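Local coordinates for uncharacterized protein (Bacteroides fragilis, PDB 3NNG) that is of unknown function but adopts the calcium-containing F5/8 type C domain fold, whose relatives often bind carbohydrates or other surface ligands, at residues 45-53 with 80-89; 73-81 with 118-128. The protein carries 1 engineered substitution. All coordinates share one frame; numbering follows the deposited sequence.

Interaction 1. Residues 45-53 with 80-89. With CA (calcium ion), chain C.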
ATOM      1  N   GLY A  45      -7.412  -9.015  -4.704  1.00 15.77           N
ATOM      2  CA  GLY A  45      -7.090  -9.478  -6.042  1.00 15.78           C
ATOM      3  C   GLY A  45      -7.925  -8.876  -7.156  1.00 24.67           C
ATOM      4  O   GLY A  45      -7.752  -9.248  -8.315  1.00 22.80           O
ATOM      5  N   GLU A  46      -8.817  -7.943  -6.816  1.00 23.88           N
ATOM      6  CA  GLU A  46      -9.779  -7.409  -7.777  1.00 20.12           C
ATOM      7  C   GLU A  46      -9.560  -5.915  -8.069  1.00 24.11           C
ATOM      8  O   GLU A  46      -9.554  -5.102  -7.156  1.00 13.26           O
ATOM      9  CB  GLU A  46     -11.195  -7.632  -7.252  1.00 15.52           C
ATOM     10  CG  GLU A  46     -12.285  -6.906  -8.041  1.00 21.25           C
ATOM     11  CD  GLU A  46     -12.339  -7.365  -9.486  1.00 24.88           C
ATOM     12  OE1 GLU A  46     -12.293  -6.506 -10.395  1.00 18.36           O
ATOM     13  OE2 GLU A  46     -12.413  -8.589  -9.708  1.00 27.51           O
ATOM     14  N   ILE A  47      -9.407  -5.538  -9.333  1.00 20.63           N
ATOM     15  CA  ILE A  47      -9.130  -4.134  -9.646  1.00 21.32           C
ATOM     16  C   ILE A  47     -10.328  -3.226  -9.362  1.00 24.92           C
ATOM     17  O   ILE A  47     -10.179  -2.034  -9.063  1.00 21.27           O
ATOM     18  CB  ILE A  47      -8.624  -3.943 -11.107  1.00 17.67           C
ATOM     19  CG1 ILE A  47      -8.112  -2.516 -11.319  1.00  9.78           C
ATOM     20  CG2 ILE A  47      -9.717  -4.324 -12.140  1.00 12.72           C
ATOM     21  CD1 ILE A  47      -6.707  -2.254 -10.766  1.00 13.21           C
ATOM     22  N   ASN A  48     -11.521  -3.805  -9.410  1.00 25.00           N
ATOM     23  CA  ASN A  48     -12.741  -3.014  -9.303  1.00 21.43           C
ATOM     24  C   ASN A  48     -13.248  -2.800  -7.890  1.00 25.09           C
ATOM     25  O   ASN A  48     -14.272  -2.156  -7.690  1.00 25.89           O
ATOM     26  CB  ASN A  48     -13.836  -3.592 -10.193  1.00 34.36           C
ATOM     27  CG  ASN A  48     -13.638  -3.218 -11.651  1.00 55.18           C
ATOM     28  OD1 ASN A  48     -13.546  -2.033 -11.984  1.00 57.34           O
ATOM     29  ND2 ASN A  48     -13.552  -4.223 -12.524  1.00 59.58           N
ATOM     30  N   THR A  49     -12.526  -3.325  -6.905  1.00 17.85           N
ATOM     31  CA  THR A  49     -12.829  -2.994  -5.517  1.00 14.09           C
ATOM     32  C   THR A  49     -11.631  -2.235  -4.980  1.00 18.83           C
ATOM     33  O   THR A  49     -10.492  -2.549  -5.310  1.00 20.35           O
ATOM     34  CB  THR A  49     -13.083  -4.247  -4.680  1.00 17.61           C
ATOM     35  OG1 THR A  49     -11.912  -5.065  -4.701  1.00 20.03           O
ATOM     36  CG2 THR A  49     -14.274  -5.054  -5.253  1.00 12.21           C
ATOM     37  N   THR A  50     -11.864  -1.223  -4.164  1.00 19.78           N
ATOM     38  CA  THR A  50     -10.744  -0.398  -3.776  1.00 13.75           C
ATOM     39  C   THR A  50     -10.867   0.102  -2.351  1.00 15.91           C
ATOM     40  O   THR A  50     -11.978   0.291  -1.830  1.00 11.62           O
ATOM     41  CB  THR A  50     -10.625   0.812  -4.725  1.00  9.84           C
ATOM     42  OG1 THR A  50      -9.472   1.589  -4.385  1.00 18.96           O
ATOM     43  CG2 THR A  50     -11.871   1.669  -4.598  1.00 15.90           C
ATOM     44  N   TRP A  51      -9.712   0.286  -1.718  1.00 13.63           N
ATOM     45  CA  TRP A  51      -9.622   1.094  -0.516  1.00 16.89           C
ATOM     46  C   TRP A  51      -9.685   2.559  -0.947  1.00 21.20           C
ATOM     47  O   TRP A  51      -9.067   2.954  -1.930  1.00 19.21           O
ATOM     48  CB  TRP A  51      -8.310   0.818   0.235  1.00 10.35           C
ATOM     49  CG  TRP A  51      -8.093   1.762   1.372  1.00 13.19           C
ATOM     50  CD1 TRP A  51      -8.896   1.917   2.465  1.00 14.67           C
ATOM     51  CD2 TRP A  51      -7.009   2.700   1.532  1.00 15.32           C
ATOM     52  NE1 TRP A  51      -8.374   2.875   3.304  1.00 20.22           N
ATOM     53  CE2 TRP A  51      -7.228   3.373   2.757  1.00 21.57           C
ATOM     54  CE3 TRP A  51      -5.881   3.019   0.769  1.00 19.22           C
ATOM     55  CZ2 TRP A  51      -6.355   4.367   3.225  1.00 17.42           C
ATOM     56  CZ3 TRP A  51      -5.018   4.004   1.239  1.00 17.14           C
ATOM     57  CH2 TRP A  51      -5.261   4.664   2.456  1.00 16.68           C
ATOM     58  N   PHE A  52     -10.446   3.366  -0.227  1.00 19.62           N
ATOM     59  CA  PHE A  52     -10.555   4.774  -0.577  1.00 19.08           C
ATOM     60  C   PHE A  52     -10.798   5.545   0.698  1.00 20.50           C
ATOM     61  O   PHE A  52     -11.503   5.070   1.582  1.00 21.43           O
ATOM     62  CB  PHE A  52     -11.681   5.013  -1.591  1.00 13.75           C
ATOM     63  CG  PHE A  52     -11.629   6.372  -2.243  1.00 22.50           C
ATOM     64  CD1 PHE A  52     -10.696   6.641  -3.247  1.00 16.66           C
ATOM     65  CD2 PHE A  52     -12.509   7.379  -1.859  1.00 15.28           C
ATOM     66  CE1 PHE A  52     -10.639   7.910  -3.858  1.00 19.58           C
ATOM     67  CE2 PHE A  52     -12.471   8.651  -2.472  1.00 20.71           C
ATOM     68  CZ  PHE A  52     -11.528   8.917  -3.466  1.00 17.53           C
ATOM     69  N   THR A  53     -10.212   6.728   0.805  1.00 18.43           N
ATOM     70  CA  THR A  53     -10.290   7.459   2.056  1.00 21.63           C
ATOM     71  C   THR A  53     -10.079   8.957   1.871  1.00 25.82           C
ATOM     72  O   THR A  53      -9.840   9.436   0.760  1.00 20.61           O
ATOM     73  CB  THR A  53      -9.208   6.936   3.013  1.00 21.13           C
ATOM     74  OG1 THR A  53      -9.338   7.546   4.300  1.00 23.61           O
ATOM     75  CG2 THR A  53      -7.836   7.231   2.434  1.00 23.03           C
ATOM     76  N   THR A  80      -1.968   0.056  -7.524  1.00 18.63           N
ATOM     77  CA  THR A  80      -2.701   0.351  -8.757  1.00 17.53           C
ATOM     78  C   THR A  80      -3.472   1.659  -8.600  1.00 14.14           C
ATOM     79  O   THR A  80      -3.399   2.308  -7.552  1.00 16.18           O
ATOM     80  CB  THR A  80      -3.724  -0.761  -9.075  1.00 17.05           C
ATOM     81  OG1 THR A  80      -4.677  -0.850  -8.007  1.00 19.97           O
ATOM     82  CG2 THR A  80      -3.017  -2.130  -9.238  1.00 17.75           C
ATOM     83  N   LYS A  81      -4.202   2.058  -9.639  1.00 10.53           N
ATOM     84  CA  LYS A  81      -5.215   3.090  -9.463  1.00 15.67           C
ATOM     85  C   LYS A  81      -6.165   2.684  -8.334  1.00 16.25           C
ATOM     86  O   LYS A  81      -6.248   1.508  -7.972  1.00 19.67           O
ATOM     87  CB  LYS A  81      -6.036   3.240 -10.747  1.00 14.85           C
ATOM     88  CG  LYS A  81      -6.769   1.948 -11.142  1.00 11.41           C
ATOM     89  CD  LYS A  81      -7.788   2.240 -12.243  1.00 22.05           C
ATOM     90  CE  LYS A  81      -8.518   0.972 -12.661  1.00 26.92           C
ATOM     91  NZ  LYS A  81      -9.523   1.241 -13.717  1.00 26.59           N
ATOM     92  N   GLN A  82      -6.881   3.651  -7.773  1.00 18.82           N
ATOM     93  CA  GLN A  82      -8.103   3.343  -7.036  1.00 16.16           C
ATOM     94  C   GLN A  82      -9.228   3.380  -8.061  1.00 17.48           C
ATOM     95  O   GLN A  82      -9.124   4.070  -9.083  1.00 12.53           O
ATOM     96  CB  GLN A  82      -8.371   4.362  -5.916  1.00 15.67           C
ATOM     97  CG  GLN A  82      -8.320   5.831  -6.332  1.00 17.98           C
ATOM     98  CD  GLN A  82      -9.572   6.284  -7.081  1.00 25.70           C
ATOM     99  OE1 GLN A  82     -10.685   5.858  -6.771  1.00 22.96           O
ATOM    100  NE2 GLN A  82      -9.387   7.164  -8.067  1.00 15.96           N
ATOM    101  N   SER A  83     -10.305   2.654  -7.798  1.00 14.42           N
ATOM    102  CA  SER A  83     -11.378   2.543  -8.787  1.00 20.57           C
ATOM    103  C   SER A  83     -12.714   3.027  -8.243  1.00 23.99           C
ATOM    104  O   SER A  83     -13.759   2.580  -8.693  1.00 28.98           O
ATOM    105  CB  SER A  83     -11.510   1.099  -9.279  1.00 26.39           C
ATOM    106  OG  SER A  83     -11.713   0.215  -8.180  1.00 34.80           O
ATOM    107  N   ALA A  84     -12.675   3.933  -7.275  1.00 32.66           N
ATOM    108  CA  ALA A  84     -13.893   4.464  -6.670  1.00 27.30           C
ATOM    109  C   ALA A  84     -14.353   5.710  -7.407  1.00 28.56           C
ATOM    110  O   ALA A  84     -15.550   5.893  -7.667  1.00 27.05           O
ATOM    111  CB  ALA A  84     -13.649   4.793  -5.196  1.00 24.29           C
ATOM    112  N   TYR A  85     -13.390   6.568  -7.734  1.00 28.69           N
ATOM    113  CA  TYR A  85     -13.673   7.842  -8.379  1.00 31.38           C
ATOM    114  C   TYR A  85     -12.605   8.199  -9.412  1.00 32.58           C
ATOM    115  O   TYR A  85     -11.714   7.402  -9.693  1.00 27.65           O
ATOM    116  CB  TYR A  85     -13.801   8.945  -7.334  1.00 31.20           C
ATOM    117  CG  TYR A  85     -14.986   8.777  -6.398  1.00 32.68           C
ATOM    118  CD1 TYR A  85     -16.264   9.204  -6.772  1.00 29.08           C
ATOM    119  CD2 TYR A  85     -14.827   8.207  -5.139  1.00 33.02           C
ATOM    120  CE1 TYR A  85     -17.345   9.061  -5.923  1.00 28.96           C
ATOM    121  CE2 TYR A  85     -15.905   8.062  -4.278  1.00 31.34           C
ATOM    122  CZ  TYR A  85     -17.159   8.500  -4.674  1.00 35.68           C
ATOM    123  OH  TYR A  85     -18.232   8.360  -3.822  1.00 46.37           O
ATOM    124  N   GLY A  86     -12.700   9.398  -9.971  1.00 22.29           N
ATOM    125  CA  GLY A  86     -11.806   9.805 -11.037  1.00 25.15           C
ATOM    126  C   GLY A  86     -10.327   9.678 -10.735  1.00 21.58           C
ATOM    127  O   GLY A  86      -9.901   9.705  -9.583  1.00 20.66           O
ATOM    128  N   SER A  87      -9.545   9.580 -11.803  1.00 18.05           N
ATOM    129  CA  SER A  87      -8.117   9.281 -11.734  1.00 20.01           C
ATOM    130  C   SER A  87      -7.320  10.375 -11.038  1.00 19.18           C
ATOM    131  O   SER A  87      -6.179  10.163 -10.637  1.00 23.59           O
ATOM    132  CB  SER A  87      -7.571   9.091 -13.149  1.00 19.52           C
ATOM    133  OG  SER A  87      -7.528  10.343 -13.811  1.00 20.81           O
ATOM    134  N   GLY A  88      -7.916  11.553 -10.918  1.00 24.27           N
ATOM    135  CA  GLY A  88      -7.308  12.625 -10.156  1.00 21.06           C
ATOM    136  C   GLY A  88      -7.136  12.283  -8.684  1.00 20.93           C
ATOM    137  O   GLY A  88      -6.452  13.004  -7.960  1.00 24.04           O
ATOM    138  N   TYR A  89      -7.746  11.186  -8.236  1.00 18.35           N
ATOM    139  CA  TYR A  89      -7.552  10.714  -6.853  1.00 19.07           C
ATOM    140  C   TYR A  89      -6.618   9.514  -6.708  1.00 16.24           C
ATOM    141  O   TYR A  89      -6.408   9.020  -5.604  1.00 18.81           O
ATOM    142  CB  TYR A  89      -8.895  10.437  -6.175  1.00 17.93           C
ATOM    143  CG  TYR A  89      -9.795  11.654  -6.218  1.00 23.16           C
ATOM    144  CD1 TYR A  89      -9.423  12.827  -5.567  1.00 20.65           C
ATOM    145  CD2 TYR A  89     -10.992  11.648  -6.929  1.00 21.11           C
ATOM    146  CE1 TYR A  89     -10.216  13.950  -5.605  1.00 21.06           C
ATOM    147  CE2 TYR A  89     -11.800  12.784  -6.976  1.00 22.97           C
ATOM    148  CZ  TYR A  89     -11.400  13.926  -6.306  1.00 26.19           C
ATOM    149  OH  TYR A  89     -12.167  15.065  -6.320  1.00 37.64           O
TER
HETATM  150 CA    CA C 402      -9.232  -4.700  -4.850  1.00 22.95          CA
HETATM  151  O   HOH W   1     -15.136   0.477  -8.179  1.00 35.09           O

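Interaction 2. Residues 73-81 with 118-128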
ATOM      1  N   THR A  73      11.512 -10.625   3.778  1.00 16.14           N
ATOM      2  CA  THR A  73      12.563  -9.720   3.393  1.00 22.15           C
ATOM      3  C   THR A  73      12.010  -8.883   2.239  1.00 19.95           C
ATOM      4  O   THR A  73      11.949  -9.337   1.104  1.00 19.92           O
ATOM      5  CB  THR A  73      13.824 -10.507   3.032  1.00 22.99           C
ATOM      6  OG1 THR A  73      14.269 -11.177   4.218  1.00 23.12           O
ATOM      7  CG2 THR A  73      14.922  -9.579   2.521  1.00 21.15           C
ATOM      8  N   LEU A  74      11.583  -7.665   2.556  1.00 17.42           N
ATOM      9  CA  LEU A  74      10.799  -6.846   1.629  1.00 20.28           C
ATOM     10  C   LEU A  74      11.644  -6.199   0.544  1.00 23.18           C
ATOM     11  O   LEU A  74      12.509  -5.370   0.844  1.00 18.95           O
ATOM     12  CB  LEU A  74      10.070  -5.756   2.418  1.00 18.02           C
ATOM     13  CG  LEU A  74       9.183  -4.811   1.622  1.00 19.42           C
ATOM     14  CD1 LEU A  74       8.131  -5.622   0.860  1.00 16.23           C
ATOM     15  CD2 LEU A  74       8.525  -3.788   2.552  1.00 14.62           C
ATOM     16  N   THR A  75      11.374  -6.551  -0.717  1.00 16.04           N
ATOM     17  CA  THR A  75      12.139  -5.997  -1.838  1.00 15.95           C
ATOM     18  C   THR A  75      11.446  -4.809  -2.517  1.00 22.82           C
ATOM     19  O   THR A  75      12.066  -4.052  -3.253  1.00 18.24           O
ATOM     20  CB  THR A  75      12.504  -7.078  -2.893  1.00 27.75           C
ATOM     21  OG1 THR A  75      13.421  -6.523  -3.842  1.00 45.30           O
ATOM     22  CG2 THR A  75      11.262  -7.578  -3.630  1.00 12.87           C
ATOM     23  N   GLY A  76      10.162  -4.636  -2.257  1.00 22.05           N
ATOM     24  CA  GLY A  76       9.452  -3.501  -2.813  1.00 19.82           C
ATOM     25  C   GLY A  76       7.964  -3.701  -2.653  1.00 21.64           C
ATOM     26  O   GLY A  76       7.536  -4.677  -2.038  1.00 16.45           O
ATOM     27  N   PHE A  77       7.173  -2.784  -3.207  1.00 18.11           N
ATOM     28  CA  PHE A  77       5.738  -2.965  -3.213  1.00 11.58           C
ATOM     29  C   PHE A  77       5.172  -2.377  -4.500  1.00 20.51           C
ATOM     30  O   PHE A  77       5.891  -1.748  -5.287  1.00 16.32           O
ATOM     31  CB  PHE A  77       5.111  -2.300  -1.982  1.00 10.36           C
ATOM     32  CG  PHE A  77       5.162  -0.810  -2.018  1.00 16.90           C
ATOM     33  CD1 PHE A  77       6.319  -0.132  -1.654  1.00 26.69           C
ATOM     34  CD2 PHE A  77       4.065  -0.083  -2.433  1.00 17.19           C
ATOM     35  CE1 PHE A  77       6.372   1.254  -1.698  1.00 22.62           C
ATOM     36  CE2 PHE A  77       4.106   1.296  -2.492  1.00 16.30           C
ATOM     37  CZ  PHE A  77       5.263   1.969  -2.117  1.00 26.40           C
ATOM     38  N   SER A  78       3.880  -2.582  -4.713  1.00 19.15           N
ATOM     39  CA  SER A  78       3.221  -2.047  -5.886  1.00 20.36           C
ATOM     40  C   SER A  78       1.804  -1.652  -5.551  1.00 22.33           C
ATOM     41  O   SER A  78       1.150  -2.289  -4.712  1.00 23.24           O
ATOM     42  CB  SER A  78       3.202  -3.082  -7.009  1.00 15.54           C
ATOM     43  OG  SER A  78       2.245  -4.088  -6.731  1.00 16.49           O
ATOM     44  N   VAL A  79       1.330  -0.609  -6.229  1.00 18.65           N
ATOM     45  CA  VAL A  79      -0.028  -0.125  -6.066  1.00 10.59           C
ATOM     46  C   VAL A  79      -0.638   0.095  -7.451  1.00 18.28           C
ATOM     47  O   VAL A  79       0.087   0.268  -8.436  1.00 16.39           O
ATOM     48  CB  VAL A  79      -0.064   1.174  -5.206  1.00  8.63           C
ATOM     49  CG1 VAL A  79       0.447   0.888  -3.794  1.00  6.47           C
ATOM     50  CG2 VAL A  79       0.775   2.287  -5.840  1.00  8.55           C
ATOM     51  N   THR A  80      -1.968   0.056  -7.524  1.00 18.63           N
ATOM     52  CA  THR A  80      -2.701   0.351  -8.757  1.00 17.53           C
ATOM     53  C   THR A  80      -3.472   1.659  -8.600  1.00 14.14           C
ATOM     54  O   THR A  80      -3.399   2.308  -7.552  1.00 16.18           O
ATOM     55  CB  THR A  80      -3.724  -0.761  -9.075  1.00 17.05           C
ATOM     56  OG1 THR A  80      -4.677  -0.850  -8.007  1.00 19.97           O
ATOM     57  CG2 THR A  80      -3.017  -2.130  -9.238  1.00 17.75           C
ATOM     58  N   LYS A  81      -4.202   2.058  -9.639  1.00 10.53           N
ATOM     59  CA  LYS A  81      -5.215   3.090  -9.463  1.00 15.67           C
ATOM     60  C   LYS A  81      -6.165   2.684  -8.334  1.00 16.25           C
ATOM     61  O   LYS A  81      -6.248   1.508  -7.972  1.00 19.67           O
ATOM     62  CB  LYS A  81      -6.036   3.240 -10.747  1.00 14.85           C
ATOM     63  CG  LYS A  81      -6.769   1.948 -11.142  1.00 11.41           C
ATOM     64  CD  LYS A  81      -7.788   2.240 -12.243  1.00 22.05           C
ATOM     65  CE  LYS A  81      -8.518   0.972 -12.661  1.00 26.92           C
ATOM     66  NZ  LYS A  81      -9.523   1.241 -13.717  1.00 26.59           N
ATOM     67  N   PHE A 118      -1.388   6.228 -13.747  1.00 16.22           N
ATOM     68  CA  PHE A 118      -1.587   4.804 -13.917  1.00 21.85           C
ATOM     69  C   PHE A 118      -2.142   4.494 -15.308  1.00 21.92           C
ATOM     70  O   PHE A 118      -2.833   5.316 -15.904  1.00 23.55           O
ATOM     71  CB  PHE A 118      -2.511   4.270 -12.821  1.00 18.60           C
ATOM     72  CG  PHE A 118      -1.899   4.330 -11.448  1.00 17.07           C
ATOM     73  CD1 PHE A 118      -1.136   3.270 -10.968  1.00 16.49           C
ATOM     74  CD2 PHE A 118      -2.048   5.459 -10.658  1.00 16.72           C
ATOM     75  CE1 PHE A 118      -0.551   3.331  -9.707  1.00 18.19           C
ATOM     76  CE2 PHE A 118      -1.468   5.525  -9.404  1.00 22.84           C
ATOM     77  CZ  PHE A 118      -0.708   4.457  -8.930  1.00 19.89           C
ATOM     78  N   LYS A 119      -1.820   3.313 -15.819  1.00 18.29           N
ATOM     79  CA  LYS A 119      -2.383   2.850 -17.080  1.00 21.04           C
ATOM     80  C   LYS A 119      -3.328   1.678 -16.855  1.00 22.43           C
ATOM     81  O   LYS A 119      -2.902   0.602 -16.452  1.00 23.04           O
ATOM     82  CB  LYS A 119      -1.264   2.490 -18.048  1.00 27.16           C
ATOM     83  CG  LYS A 119      -0.591   3.737 -18.631  1.00 34.64           C
ATOM     84  CD  LYS A 119       0.902   3.726 -18.419  1.00 39.31           C
ATOM     85  CE  LYS A 119       1.451   5.142 -18.246  1.00 39.73           C
ATOM     86  NZ  LYS A 119       0.859   6.081 -19.238  1.00 38.37           N
ATOM     87  N   GLY A 120      -4.613   1.908 -17.095  1.00 18.64           N
ATOM     88  CA  GLY A 120      -5.638   0.910 -16.832  1.00 15.33           C
ATOM     89  C   GLY A 120      -5.442   0.274 -15.470  1.00 22.82           C
ATOM     90  O   GLY A 120      -5.344   0.977 -14.463  1.00 23.42           O
ATOM     91  N   ALA A 121      -5.348  -1.056 -15.453  1.00 23.96           N
ATOM     92  CA  ALA A 121      -5.220  -1.836 -14.222  1.00 22.86           C
ATOM     93  C   ALA A 121      -3.762  -2.140 -13.851  1.00 26.41           C
ATOM     94  O   ALA A 121      -3.491  -2.869 -12.901  1.00 29.61           O
ATOM     95  CB  ALA A 121      -6.001  -3.137 -14.357  1.00 19.57           C
ATOM     96  N   ASP A 122      -2.827  -1.590 -14.612  1.00 19.79           N
ATOM     97  CA  ASP A 122      -1.415  -1.910 -14.429  1.00 22.96           C
ATOM     98  C   ASP A 122      -0.870  -1.295 -13.137  1.00 21.09           C
ATOM     99  O   ASP A 122      -1.086  -0.116 -12.882  1.00 27.48           O
ATOM    100  CB  ASP A 122      -0.607  -1.402 -15.628  1.00 24.27           C
ATOM    101  CG  ASP A 122       0.672  -2.195 -15.854  1.00 33.81           C
ATOM    102  OD1 ASP A 122       0.604  -3.440 -15.890  1.00 36.83           O
ATOM    103  OD2 ASP A 122       1.744  -1.567 -16.015  1.00 31.34           O
ATOM    104  N   PRO A 123      -0.164  -2.098 -12.316  1.00 23.76           N
ATOM    105  CA  PRO A 123       0.468  -1.550 -11.110  1.00 17.59           C
ATOM    106  C   PRO A 123       1.764  -0.827 -11.438  1.00 18.28           C
ATOM    107  O   PRO A 123       2.325  -1.032 -12.503  1.00 19.99           O
ATOM    108  CB  PRO A 123       0.768  -2.785 -10.254  1.00 21.98           C
ATOM    109  CG  PRO A 123       0.481  -3.980 -11.110  1.00 23.81           C
ATOM    110  CD  PRO A 123       0.129  -3.529 -12.494  1.00 18.23           C
ATOM    111  N   GLN A 124       2.206   0.032 -10.528  1.00 19.58           N
ATOM    112  CA  GLN A 124       3.537   0.602 -10.585  1.00 18.97           C
ATOM    113  C   GLN A 124       4.293   0.064  -9.386  1.00 16.20           C
ATOM    114  O   GLN A 124       3.713  -0.158  -8.326  1.00 19.15           O
ATOM    115  CB  GLN A 124       3.496   2.134 -10.564  1.00 19.59           C
ATOM    116  CG  GLN A 124       2.839   2.731 -11.793  1.00 20.35           C
ATOM    117  CD  GLN A 124       2.712   4.223 -11.709  1.00 23.42           C
ATOM    118  OE1 GLN A 124       3.665   4.926 -11.366  1.00 22.70           O
ATOM    119  NE2 GLN A 124       1.525   4.727 -12.018  1.00 27.12           N
ATOM    120  N   TYR A 125       5.593  -0.139  -9.564  1.00 14.79           N
ATOM    121  CA  TYR A 125       6.405  -0.845  -8.602  1.00 20.89           C
ATOM    122  C   TYR A 125       7.383   0.106  -7.934  1.00 27.32           C
ATOM    123  O   TYR A 125       8.018   0.930  -8.590  1.00 22.79           O
ATOM    124  CB  TYR A 125       7.135  -1.991  -9.300  1.00 15.47           C
ATOM    125  CG  TYR A 125       6.194  -2.952  -9.989  1.00 18.23           C
ATOM    126  CD1 TYR A 125       5.733  -4.093  -9.337  1.00 17.06           C
ATOM    127  CD2 TYR A 125       5.757  -2.717 -11.284  1.00 25.86           C
ATOM    128  CE1 TYR A 125       4.871  -4.963  -9.960  1.00 22.91           C
ATOM    129  CE2 TYR A 125       4.892  -3.585 -11.914  1.00 20.94           C
ATOM    130  CZ  TYR A 125       4.454  -4.702 -11.249  1.00 25.30           C
ATOM    131  OH  TYR A 125       3.591  -5.573 -11.869  1.00 37.68           O
ATOM    132  N   ALA A 126       7.487   0.013  -6.617  1.00 19.79           N
ATOM    133  CA  ALA A 126       8.427   0.857  -5.903  1.00 24.03           C
ATOM    134  C   ALA A 126       9.404  -0.044  -5.167  1.00 21.36           C
ATOM    135  O   ALA A 126       9.012  -0.810  -4.288  1.00 20.87           O
ATOM    136  CB  ALA A 126       7.703   1.780  -4.942  1.00 22.37           C
ATOM    137  N   ALA A 127      10.673   0.038  -5.554  1.00 17.92           N
ATOM    138  CA  ALA A 127      11.720  -0.796  -4.983  1.00 23.77           C
ATOM    139  C   ALA A 127      12.080  -0.378  -3.557  1.00 29.76           C
ATOM    140  O   ALA A 127      12.108   0.809  -3.229  1.00 26.32           O
ATOM    141  CB  ALA A 127      12.964  -0.761  -5.884  1.00 20.77           C
ATOM    142  N   ILE A 128      12.341  -1.371  -2.711  1.00 33.94           N
ATOM    143  CA  ILE A 128      12.882  -1.132  -1.379  1.00 25.00           C
ATOM    144  C   ILE A 128      14.318  -1.649  -1.368  1.00 24.24           C
ATOM    145  O   ILE A 128      14.567  -2.857  -1.523  1.00 22.70           O
ATOM    146  CB  ILE A 128      12.072  -1.858  -0.295  1.00 27.21           C
ATOM    147  CG1 ILE A 128      10.617  -1.400  -0.305  1.00 22.76           C
ATOM    148  CG2 ILE A 128      12.689  -1.619   1.088  1.00 26.33           C
ATOM    149  CD1 ILE A 128      10.421  -0.039   0.267  1.00 31.74           C
TER
HETATM  150  O   HOH W   2      15.074  -4.166  -3.965  1.00 30.59           O
HETATM  151  O   HOH W   3      -3.701   0.738 -12.203  1.00 15.59           O

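Interaction 1. Residues 45-53 with 80-89
Ser83 and Ile47 make the direct polar link here: Ser83 OG donates to Ile47 O at 2.9 Å, meeting the acceptor in the carbonyl plane on a lone pair. Ser83 OG lies between its own backbone N and carbonyl carbon (chi1 56°), which turns the hydroxyl toward residues 45-53. Close by, a water donates to both Asn48 O and Ser83 O, a second bridge between the loops. The apolar contacts fan out on both sides of this link. Ile47 sends CD1 against the CB and OG1 of Thr80, while its CG1 lies across the extended Lys81 chain, 3.8 Å from Lys81 CE. Thr50 CG2 rests on Ala84 CB at 3.6 Å. Ala84 CB in turn lies over one face of the Phe52 ring, a CH-pi contact 4.2 Å from the centroid. Tyr85 CD2 comes over the same face, its ring plane inclined 48° to that of Phe52, and Tyr89 CB meets the ring edge.

Gln82 touches Thr50 OG1 with its CB and the Phe52 ring with its amide, and also holds the 80-89 loop in shape. Its bent chain folds back so that OE1 accepts from both Ala84 N and Tyr85 N, while NE2 donates to Tyr85 O at 2.8 Å; bonds at both ends of the amide fix its rotation. On the other side, Asn48 N donates to Glu46 OE1, within a type I turn from Glu46 to Thr49. The turn gives the calcium ion Glu46 O, at 2.4 Å, along with Thr49 O and Thr49 OG1. Leu41, Asp44, Ala152 and Glu153 complete the shell. The packing thus places the 80-89 loop against the calcium-binding loop of a discoidin-like jelly-roll domain.

Interaction 2. Residues 73-81 with 118-128
Strands 73-79 and 124-128 run antiparallel, 160° between their directions, with Phe77-Ala126 and Val79-Gln124 as hydrogen-bonded pairs and Gly76-Ala127 and Ser78-Tyr125 as non-hydrogen-bonded ones. They are neighbours in the jelly-roll beta sandwich of the F5/8 type C domain. Ala126 N reaches Phe77 O at 2.7 Å in an almost straight bond, and one further bond, Ile128 N to Thr75 O, extends the pairing past Gly76. Here the chains come very close: Ile128 CG1 presses on Gly76 CA at 3.5 Å, tighter than ordinary carbon contact.

On the face carrying Phe77, Val79, Ala126 and Gln124, Phe77 CG sits between its backbone N and carbonyl carbon (chi1 70°), which carries the ring over Ala126 and puts Ala126 CB above one ring face, 4.0 Å from the centroid. Leu156 of strand 148-159 and Ile140, further along strand 124-144, also pack on Phe77. The other face carries Ser78 CB against Tyr125 CD1; Ser78 OG itself bonds to Tyr157 OH, and Tyr125 also touches Trp14.

Past the strand ends, Phe118 packs against the peptide joining Thr80 and Lys81, which lies over one face of its ring. Gln124 NE2, bonded to Arg116 O, sits 3.2 Å above the opposite face. Val79 O approaches the edge, 3.4 Å from Phe118 CE1, and the same oxygen accepts from Gln124 N. Next to it, Pro123 CB meets Thr80 CG2. A type II' turn from Lys119 to Asp122 brings Gly120 O alongside the aliphatic Lys81 chain, 3.5 Å from Lys81 CD. One water ties the two loops together, accepting from Lys81 N at 2.9 Å and donating to Gly120 O and Asp122 O.

From the N terminus, the chain first passes the calcium-binding loop that leads into strand 51-54, then runs through strand 63-68 and along strand 71-79 before 80-89 returns to that loop and closes interaction 1. Interaction 2 starts on strand 71-79 and closes only at 118-128, after the hairpin of strands 93-100 and 107-114. The segments alternate along the chain, so the two closures cross, and they share Thr80 and Lys81, where strand 71-79 gives way to loop. Ile47 CG1 of interaction 1 also packs on Ala121 CB of interaction 2, at 3.8 Å. Together they join the metal-site loop and the 80-89 loop to strand 71-79, the 118-123 turn and the start of strand 124-144.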